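Local coordinates for protein benzyl alcohol dehydrogenase (Acinetobacter calcoaceticus, PDB 1F8F) that catalyses the NAD-dependent oxidation of benzyl alcohol to benzaldehyde, probably with the help of a zinc ion in its active site, at residues A[222-225]-A[226-229]; A[300-303]-A[304-308]; A[322-325]-A[326-329]. One frame throughout, in Å; residues are numbered along the deposited sequence.

Contact 1 of 3, residues A[222-225]-A[226-229]. With NAD (nicotinamide-adenine-dinucleotide), chain F.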
loop_
_atom_site.group_PDB
_atom_site.type_symbol
_atom_site.label_atom_id
_atom_site.label_comp_id
_atom_site.label_asym_id
_atom_site.label_seq_id
_atom_site.Cartn_x
_atom_site.Cartn_y
_atom_site.Cartn_z
ATOM N N ASP A 222 -12.500 -6.110 -29.036
ATOM C CA ASP A 222 -13.555 -7.122 -29.145
ATOM C C ASP A 222 -13.601 -7.694 -30.567
ATOM O O ASP A 222 -12.873 -7.233 -31.454
ATOM C CB ASP A 222 -14.982 -6.650 -28.830
ATOM C CG ASP A 222 -15.942 -7.654 -28.302
ATOM O OD1 ASP A 222 -16.381 -8.563 -29.062
ATOM O OD2 ASP A 222 -16.394 -7.671 -27.111
ATOM N N ILE A 223 -14.569 -8.579 -30.846
ATOM C CA ILE A 223 -14.798 -9.062 -32.185
ATOM C C ILE A 223 -16.181 -8.683 -32.772
ATOM O O ILE A 223 -16.441 -9.053 -33.920
ATOM C CB ILE A 223 -14.684 -10.543 -32.522
ATOM C CG1 ILE A 223 -15.440 -11.435 -31.520
ATOM C CG2 ILE A 223 -13.205 -10.947 -32.537
ATOM C CD1 ILE A 223 -15.421 -12.881 -31.959
ATOM N N VAL A 224 -17.086 -8.087 -32.015
ATOM C CA VAL A 224 -18.415 -7.714 -32.562
ATOM C C VAL A 224 -18.375 -6.197 -32.746
ATOM O O VAL A 224 -18.133 -5.516 -31.718
ATOM C CB VAL A 224 -19.513 -8.104 -31.581
ATOM C CG1 VAL A 224 -20.891 -7.650 -32.031
ATOM C CG2 VAL A 224 -19.439 -9.617 -31.317
ATOM N N GLU A 225 -18.584 -5.705 -33.944
ATOM C CA GLU A 225 -18.425 -4.309 -34.257
ATOM C C GLU A 225 -19.345 -3.355 -33.508
ATOM O O GLU A 225 -18.910 -2.250 -33.178
ATOM C CB GLU A 225 -18.689 -3.998 -35.765
ATOM C CG GLU A 225 -17.825 -2.913 -36.367
ATOM C CD GLU A 225 -16.350 -2.895 -35.996
ATOM O OE1 GLU A 225 -15.588 -3.863 -36.150
ATOM O OE2 GLU A 225 -15.918 -1.820 -35.521
ATOM N N SER A 226 -20.608 -3.716 -33.277
ATOM C CA SER A 226 -21.534 -2.854 -32.602
ATOM C C SER A 226 -21.112 -2.649 -31.132
ATOM O O SER A 226 -21.444 -1.609 -30.585
ATOM C CB SER A 226 -22.978 -3.404 -32.609
ATOM O OG SER A 226 -22.937 -4.717 -31.999
ATOM N N ARG A 227 -20.438 -3.599 -30.518
ATOM C CA ARG A 227 -19.997 -3.437 -29.113
ATOM C C ARG A 227 -18.829 -2.459 -29.062
ATOM O O ARG A 227 -18.616 -1.682 -28.119
ATOM C CB ARG A 227 -19.702 -4.811 -28.491
ATOM C CG ARG A 227 -20.897 -5.738 -28.417
ATOM C CD ARG A 227 -20.635 -7.027 -27.654
ATOM N NE ARG A 227 -21.830 -7.573 -27.054
ATOM C CZ ARG A 227 -22.080 -8.257 -25.943
ATOM N NH1 ARG A 227 -21.174 -8.627 -25.037
ATOM N NH2 ARG A 227 -23.314 -8.645 -25.616
ATOM N N LEU A 228 -18.051 -2.449 -30.146
ATOM C CA LEU A 228 -16.932 -1.511 -30.261
ATOM C C LEU A 228 -17.488 -0.106 -30.560
ATOM O O LEU A 228 -16.864 0.876 -30.145
ATOM C CB LEU A 228 -15.886 -1.820 -31.312
ATOM C CG LEU A 228 -14.948 -2.994 -31.256
ATOM C CD1 LEU A 228 -14.115 -3.124 -32.529
ATOM C CD2 LEU A 228 -13.962 -2.966 -30.061
ATOM N N GLU A 229 -18.640 0.005 -31.219
ATOM C CA GLU A 229 -19.130 1.352 -31.446
ATOM C C GLU A 229 -19.695 1.984 -30.180
ATOM O O GLU A 229 -19.589 3.185 -29.966
ATOM C CB GLU A 229 -20.212 1.421 -32.565
ATOM C CG GLU A 229 -19.754 0.508 -33.715
ATOM C CD GLU A 229 -19.220 1.365 -34.845
ATOM O OE1 GLU A 229 -19.815 1.426 -35.953
ATOM O OE2 GLU A 229 -18.211 2.057 -34.634
HETATM P PA NAD F . -20.639 -10.856 -22.303
HETATM O O1A NAD F . -21.638 -9.748 -22.180
HETATM O O2A NAD F . -20.999 -12.013 -23.135
HETATM O O5B NAD F . -19.205 -10.272 -22.651
HETATM C C5B NAD F . -17.977 -10.912 -23.076
HETATM C C4B NAD F . -17.485 -10.326 -24.391
HETATM O O4B NAD F . -16.318 -11.090 -24.845
HETATM C C3B NAD F . -18.473 -10.323 -25.571
HETATM O O3B NAD F . -18.813 -9.005 -25.979
HETATM C C2B NAD F . -17.763 -11.035 -26.720
HETATM O O2B NAD F . -17.907 -10.416 -28.005
HETATM C C1B NAD F . -16.297 -10.978 -26.256
HETATM N N9A NAD F . -15.445 -12.030 -26.800
HETATM C C8A NAD F . -15.620 -13.389 -26.764
HETATM N N7A NAD F . -14.633 -14.057 -27.362
HETATM C C5A NAD F . -13.787 -13.061 -27.819
HETATM C C6A NAD F . -12.575 -13.098 -28.531
HETATM N N6A NAD F . -11.948 -14.203 -28.927
HETATM N N1A NAD F . -11.980 -11.911 -28.813
HETATM C C2A NAD F . -12.595 -10.754 -28.418
HETATM N N3A NAD F . -13.705 -10.617 -27.757
HETATM C C4A NAD F . -14.268 -11.810 -27.491
HETATM O O3 NAD F . -20.359 -11.361 -20.778
HETATM P PN NAD F . -20.260 -10.436 -19.483
HETATM O O1N NAD F . -19.537 -9.187 -19.784
HETATM O O2N NAD F . -21.609 -10.222 -18.940
HETATM O O5D NAD F . -19.395 -11.435 -18.535
HETATM C C5D NAD F . -17.974 -11.524 -18.734
HETATM C C4D NAD F . -17.331 -12.737 -18.166
HETATM O O4D NAD F . -16.981 -12.580 -16.753
HETATM C C3D NAD F . -17.937 -14.138 -18.309
HETATM O O3D NAD F . -16.864 -15.099 -18.327
HETATM C C2D NAD F . -18.629 -14.266 -16.945
HETATM O O2D NAD F . -19.047 -15.583 -16.620
HETATM C C1D NAD F . -17.434 -13.782 -16.110
HETATM N N1N NAD F . -17.877 -13.338 -14.792
HETATM C C2N NAD F . -16.939 -13.372 -13.811
HETATM C C3N NAD F . -17.289 -12.911 -12.556
HETATM C C7N NAD F . -16.285 -12.882 -11.351
HETATM O O7N NAD F . -16.676 -12.487 -10.253
HETATM N N7N NAD F . -15.007 -13.313 -11.644
HETATM C C4N NAD F . -18.589 -12.381 -12.307
HETATM C C5N NAD F . -19.183 -11.899 -13.494
HETATM C C6N NAD F . -18.901 -12.341 -14.770
#
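The carbonyl oxygen of Val224, at the N-cap position, receives weak backbone bonds from the N-H groups of both Arg227 and Leu228, while Glu229 N donates to Glu225 O at 3.0 Å, so the short loop after strand 217-222 leads into the first turn of helix 225-234. Asp222, just before the turn, and Arg227, in it, both reach the adenosine ribose of NAD. The carboxylate of Asp222 takes both hydroxyls: NAD O2B donates to Asp222 OD1 at 2.6 Å, and NAD O3B to Asp222 OD2 at 3.0 Å. OD1 also accepts on its anti side, with both donors tilted out of the carboxylate plane, from the backbone N of Ile223 and, at 3.1 Å, from Val224 N, the latter closing an Asx turn; OD2 has a further donor in Ala199 N. Bonds to both oxygens fix the rotation of the carboxylate. Arg227 comes up with its chain extended from CG to NE (chi2 -173°, chi3 153°), which carries NH1 to NAD O3B at 2.6 Å and to the phosphate oxygen NAD O1A at 3.1 Å. NE is tied to Gly361 O, so the guanidinium is anchored at two places. O3B therefore donates to Asp222 and accepts from Arg227. Van der Waals contacts complete the site: Leu228 CD2 packs 4.0 Å from Asp222 CB, and Val224 CG2 approaches NAD O2B to 3.7 Å. An acidic residue ending the second strand of a Rossmann fold and holding both ribose hydroxyls is the hallmark of an NAD-binding dehydrogenase, consistent with the cofactor bound here.

Contact 2 of 3, residues A[300-303]-A[304-308]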
loop_
_atom_site.group_PDB
_atom_site.type_symbol
_atom_site.label_atom_id
_atom_site.label_comp_id
_atom_site.label_asym_id
_atom_site.label_seq_id
_atom_site.Cartn_x
_atom_site.Cartn_y
_atom_site.Cartn_z
ATOM N N ASP A 300 4.699 -15.875 -21.356
ATOM C CA ASP A 300 6.135 -15.873 -21.606
ATOM C C ASP A 300 6.852 -15.521 -20.289
ATOM O O ASP A 300 6.656 -14.424 -19.756
ATOM C CB ASP A 300 6.496 -14.862 -22.665
ATOM C CG ASP A 300 7.914 -14.696 -23.105
ATOM O OD1 ASP A 300 8.918 -14.540 -22.386
ATOM O OD2 ASP A 300 8.098 -14.679 -24.359
ATOM N N VAL A 301 7.738 -16.393 -19.808
ATOM C CA VAL A 301 8.364 -16.159 -18.503
ATOM C C VAL A 301 9.209 -14.938 -18.398
ATOM O O VAL A 301 8.887 -13.946 -17.751
ATOM C CB VAL A 301 8.998 -17.419 -17.915
ATOM C CG1 VAL A 301 9.726 -17.236 -16.586
ATOM C CG2 VAL A 301 7.853 -18.391 -17.596
ATOM N N ASN A 302 10.305 -14.991 -19.142
ATOM C CA ASN A 302 11.274 -13.926 -19.286
ATOM C C ASN A 302 10.619 -12.570 -19.443
ATOM O O ASN A 302 11.212 -11.576 -18.984
ATOM C CB ASN A 302 12.111 -14.310 -20.523
ATOM C CG ASN A 302 13.247 -15.236 -20.136
ATOM O OD1 ASN A 302 14.064 -14.806 -19.328
ATOM N ND2 ASN A 302 13.360 -16.479 -20.578
ATOM N N ASP A 303 9.575 -12.434 -20.239
ATOM C CA ASP A 303 8.955 -11.119 -20.506
ATOM C C ASP A 303 8.276 -10.678 -19.220
ATOM O O ASP A 303 8.389 -9.535 -18.847
ATOM C CB ASP A 303 7.995 -11.218 -21.688
ATOM C CG ASP A 303 7.105 -10.008 -21.867
ATOM O OD1 ASP A 303 7.532 -9.046 -22.530
ATOM O OD2 ASP A 303 5.956 -10.010 -21.397
ATOM N N LEU A 304 7.677 -11.570 -18.476
ATOM C CA LEU A 304 7.049 -11.200 -17.230
ATOM C C LEU A 304 8.082 -10.880 -16.160
ATOM O O LEU A 304 7.870 -10.001 -15.321
ATOM C CB LEU A 304 6.165 -12.367 -16.806
ATOM C CG LEU A 304 5.545 -12.355 -15.413
ATOM C CD1 LEU A 304 4.029 -12.546 -15.480
ATOM C CD2 LEU A 304 6.086 -13.452 -14.500
ATOM N N LEU A 305 9.221 -11.576 -16.223
ATOM C CA LEU A 305 10.172 -11.357 -15.121
ATOM C C LEU A 305 10.951 -10.087 -15.376
ATOM O O LEU A 305 11.019 -9.206 -14.511
ATOM C CB LEU A 305 10.876 -12.643 -14.847
ATOM C CG LEU A 305 12.290 -13.044 -15.063
ATOM C CD1 LEU A 305 13.335 -12.017 -14.690
ATOM C CD2 LEU A 305 12.553 -14.291 -14.207
ATOM N N LEU A 306 11.438 -9.923 -16.603
ATOM C CA LEU A 306 12.167 -8.697 -16.924
ATOM C C LEU A 306 11.256 -7.476 -16.919
ATOM O O LEU A 306 11.765 -6.399 -16.550
ATOM C CB LEU A 306 12.965 -8.912 -18.185
ATOM C CG LEU A 306 14.396 -9.412 -18.346
ATOM C CD1 LEU A 306 15.485 -8.740 -17.527
ATOM C CD2 LEU A 306 14.507 -10.902 -17.986
ATOM N N GLY A 307 9.962 -7.538 -17.261
ATOM C CA GLY A 307 9.118 -6.349 -17.208
ATOM C C GLY A 307 8.574 -6.034 -15.808
ATOM O O GLY A 307 7.871 -5.029 -15.611
ATOM N N GLY A 308 8.750 -6.892 -14.830
ATOM C CA GLY A 308 8.184 -6.796 -13.480
ATOM C C GLY A 308 6.647 -6.815 -13.435
ATOM O O GLY A 308 5.952 -6.142 -12.640
#
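Leu306 lies alongside Asn302, one helical turn earlier, the two side chains pointing the same way. Starting at the root, Leu306 CB rests 3.3 Å from Asn302 O, the carbonyl that also accepts the bond from Leu306 N at 2.9 Å, with an N-H...O angle of 163°. One atom further, CG of Leu306 is 3.9 Å from the same Asn302 O. At the tip the CD2 branch of Leu306 is 3.5 Å from Asn302 O and 4.2 Å from the amide oxygen Asn302 OD1. The first torsion, -91°, is off the usual staggered value. Beyond it, Leu306 packs on Tyr55 of the second subunit, where Asn302 ND2 also donates to Pro291 O of that chain.

The backbone beneath is a short helix closed at both ends. At its start Asp300 is the N-cap, its OD1 accepting from Asp303 N at 3.1 Å, with the donor above the carboxylate plane. Further on, Leu305 N donates to Val301 O at 2.8 Å, and Gly307 N to Asp303 O at 3.0 Å gives the last regular helical bond. At the finish Gly308, with positive phi (62°), forms a Schellman motif, its N bonding back to Leu305 O. Asp303 OD2 forms a salt bridge with Lys309, just past the helix. Val301 and Leu305 pack on Pro291 and Gly289 of the second subunit, Leu305 also touches a bound NAD, and Asp300 pairs with a strand of that subunit in an antiparallel ladder that carries the sheet across the interface.

Contact 3 of 3, residues A[322-325]-A[326-329]; sequences KKFI and PELV
Leu328 N donates to Phe324 O at 3.0 Å and Val329 N to Ile325 O at 3.1 Å, with N-H...O angles of 159° and 164°: two regular helical bonds. The turn before them is interrupted, because Pro326 has no N-H to offer; its CG lies against Lys322 O at 3.5 Å, and the helix is kinked here. Lys323 and Glu327 carry opposite charges, but Lys323 NZ stands 4.2 Å from Glu327 OE2, beyond a salt bridge, although the methylene CE of Lys323 touches that oxygen at 3.4 Å. The other carboxylate oxygen, Glu327 OE1, lies in the plane of the Phe324 ring at its edge, 3.5 Å from CD1, and the carboxylate stands almost perpendicular to the ring. Phe324 CG is anti to the backbone N (chi1 -162°), which sweeps the ring along the helix toward the next turn. There Leu328 sits over one face, its CG 4.2 Å from the centroid of the Phe324 ring in a CH-pi contact, and Leu328 CD2 meets Phe324 CZ at 3.6 Å. On the buried side, Phe324 and Leu328 rest on Ile183 and Ala179 of helix 174-186, and Ile325 and Pro326 meet Val157 of strand 156-159. The arrangement is that of a proline-kinked helix, packed against helix 174-186 and strand 156-159.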
loop_
_atom_site.group_PDB
_atom_site.type_symbol
_atom_site.label_atom_id
_atom_site.label_comp_id
_atom_site.label_asym_id
_atom_site.label_seq_id
_atom_site.Cartn_x
_atom_site.Cartn_y
_atom_site.Cartn_z
ATOM N N LYS A 322 -21.612 -3.823 0.497
ATOM C CA LYS A 322 -22.348 -2.980 1.393
ATOM C C LYS A 322 -21.803 -1.536 1.378
ATOM O O LYS A 322 -22.573 -0.596 1.581
ATOM C CB LYS A 322 -22.266 -3.489 2.846
ATOM C CG LYS A 322 -23.241 -4.590 3.220
ATOM C CD LYS A 322 -24.466 -4.064 4.028
ATOM C CE LYS A 322 -25.548 -5.121 3.684
ATOM N NZ LYS A 322 -26.833 -4.974 4.420
ATOM N N LYS A 323 -20.522 -1.393 1.047
ATOM C CA LYS A 323 -19.876 -0.128 0.847
ATOM C C LYS A 323 -19.855 0.339 -0.618
ATOM O O LYS A 323 -20.250 1.454 -0.927
ATOM C CB LYS A 323 -18.400 -0.182 1.317
ATOM C CG LYS A 323 -17.801 1.205 1.432
ATOM C CD LYS A 323 -16.258 1.175 1.459
ATOM C CE LYS A 323 -15.773 2.619 1.715
ATOM N NZ LYS A 323 -14.300 2.651 1.820
ATOM N N PHE A 324 -19.382 -0.478 -1.553
ATOM C CA PHE A 324 -19.225 -0.188 -2.967
ATOM C C PHE A 324 -20.510 0.005 -3.771
ATOM O O PHE A 324 -20.515 0.856 -4.685
ATOM C CB PHE A 324 -18.354 -1.296 -3.628
ATOM C CG PHE A 324 -17.761 -0.886 -4.959
ATOM C CD1 PHE A 324 -17.060 0.293 -5.126
ATOM C CD2 PHE A 324 -17.899 -1.679 -6.099
ATOM C CE1 PHE A 324 -16.518 0.660 -6.356
ATOM C CE2 PHE A 324 -17.353 -1.337 -7.308
ATOM C CZ PHE A 324 -16.639 -0.150 -7.467
ATOM N N ILE A 325 -21.553 -0.802 -3.539
ATOM C CA ILE A 325 -22.794 -0.694 -4.305
ATOM C C ILE A 325 -23.396 0.687 -4.184
ATOM O O ILE A 325 -23.677 1.305 -5.213
ATOM C CB ILE A 325 -23.811 -1.817 -4.099
ATOM C CG1 ILE A 325 -23.363 -3.011 -4.993
ATOM C CG2 ILE A 325 -25.261 -1.436 -4.474
ATOM C CD1 ILE A 325 -24.117 -4.232 -4.507
ATOM N N PRO A 326 -23.616 1.183 -2.971
ATOM C CA PRO A 326 -24.072 2.559 -2.811
ATOM C C PRO A 326 -23.114 3.555 -3.451
ATOM O O PRO A 326 -23.588 4.609 -3.916
ATOM C CB PRO A 326 -24.211 2.756 -1.287
ATOM C CG PRO A 326 -24.276 1.357 -0.761
ATOM C CD PRO A 326 -23.479 0.479 -1.687
ATOM N N GLU A 327 -21.780 3.344 -3.486
ATOM C CA GLU A 327 -20.907 4.302 -4.129
ATOM C C GLU A 327 -21.207 4.351 -5.645
ATOM O O GLU A 327 -21.298 5.425 -6.255
ATOM C CB GLU A 327 -19.407 4.054 -3.881
ATOM C CG GLU A 327 -18.909 4.381 -2.478
ATOM C CD GLU A 327 -17.586 3.766 -2.128
ATOM O OE1 GLU A 327 -16.984 2.915 -2.800
ATOM O OE2 GLU A 327 -17.031 4.145 -1.065
ATOM N N LEU A 328 -21.425 3.184 -6.274
ATOM C CA LEU A 328 -21.783 3.219 -7.695
ATOM C C LEU A 328 -23.126 3.928 -7.920
ATOM O O LEU A 328 -23.234 4.674 -8.877
ATOM C CB LEU A 328 -21.803 1.829 -8.302
ATOM C CG LEU A 328 -20.466 1.048 -8.247
ATOM C CD1 LEU A 328 -20.734 -0.337 -8.828
ATOM C CD2 LEU A 328 -19.318 1.798 -8.894
ATOM N N VAL A 329 -24.162 3.714 -7.140
ATOM C CA VAL A 329 -25.457 4.395 -7.334
ATOM C C VAL A 329 -25.270 5.910 -7.230
ATOM O O VAL A 329 -25.954 6.674 -7.926
ATOM C CB VAL A 329 -26.514 3.966 -6.299
ATOM C CG1 VAL A 329 -27.806 4.757 -6.401
ATOM C CG2 VAL A 329 -26.867 2.490 -6.371
#

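How the contacts relate
The three contacts follow one another along the chain without touching. Contacts 1 and 2 have centres about 31 Å apart, contacts 1 and 3 about 29 Å, and contacts 2 and 3 about 37 Å, with nearest atoms at least about 18 Å apart. They differ in their relation to the cofactor. Contact 1 binds the adenosine ribose and a phosphate of NAD directly, and the side chain of Arg227 is about 13 Å from a zinc ion. Contact 2 touches a different NAD molecule through Leu305, at about 4 Å, beside the second subunit. Contact 3 stands further back, the Phe324 side chain being about 12 Å from the same NAD that contact 1 holds.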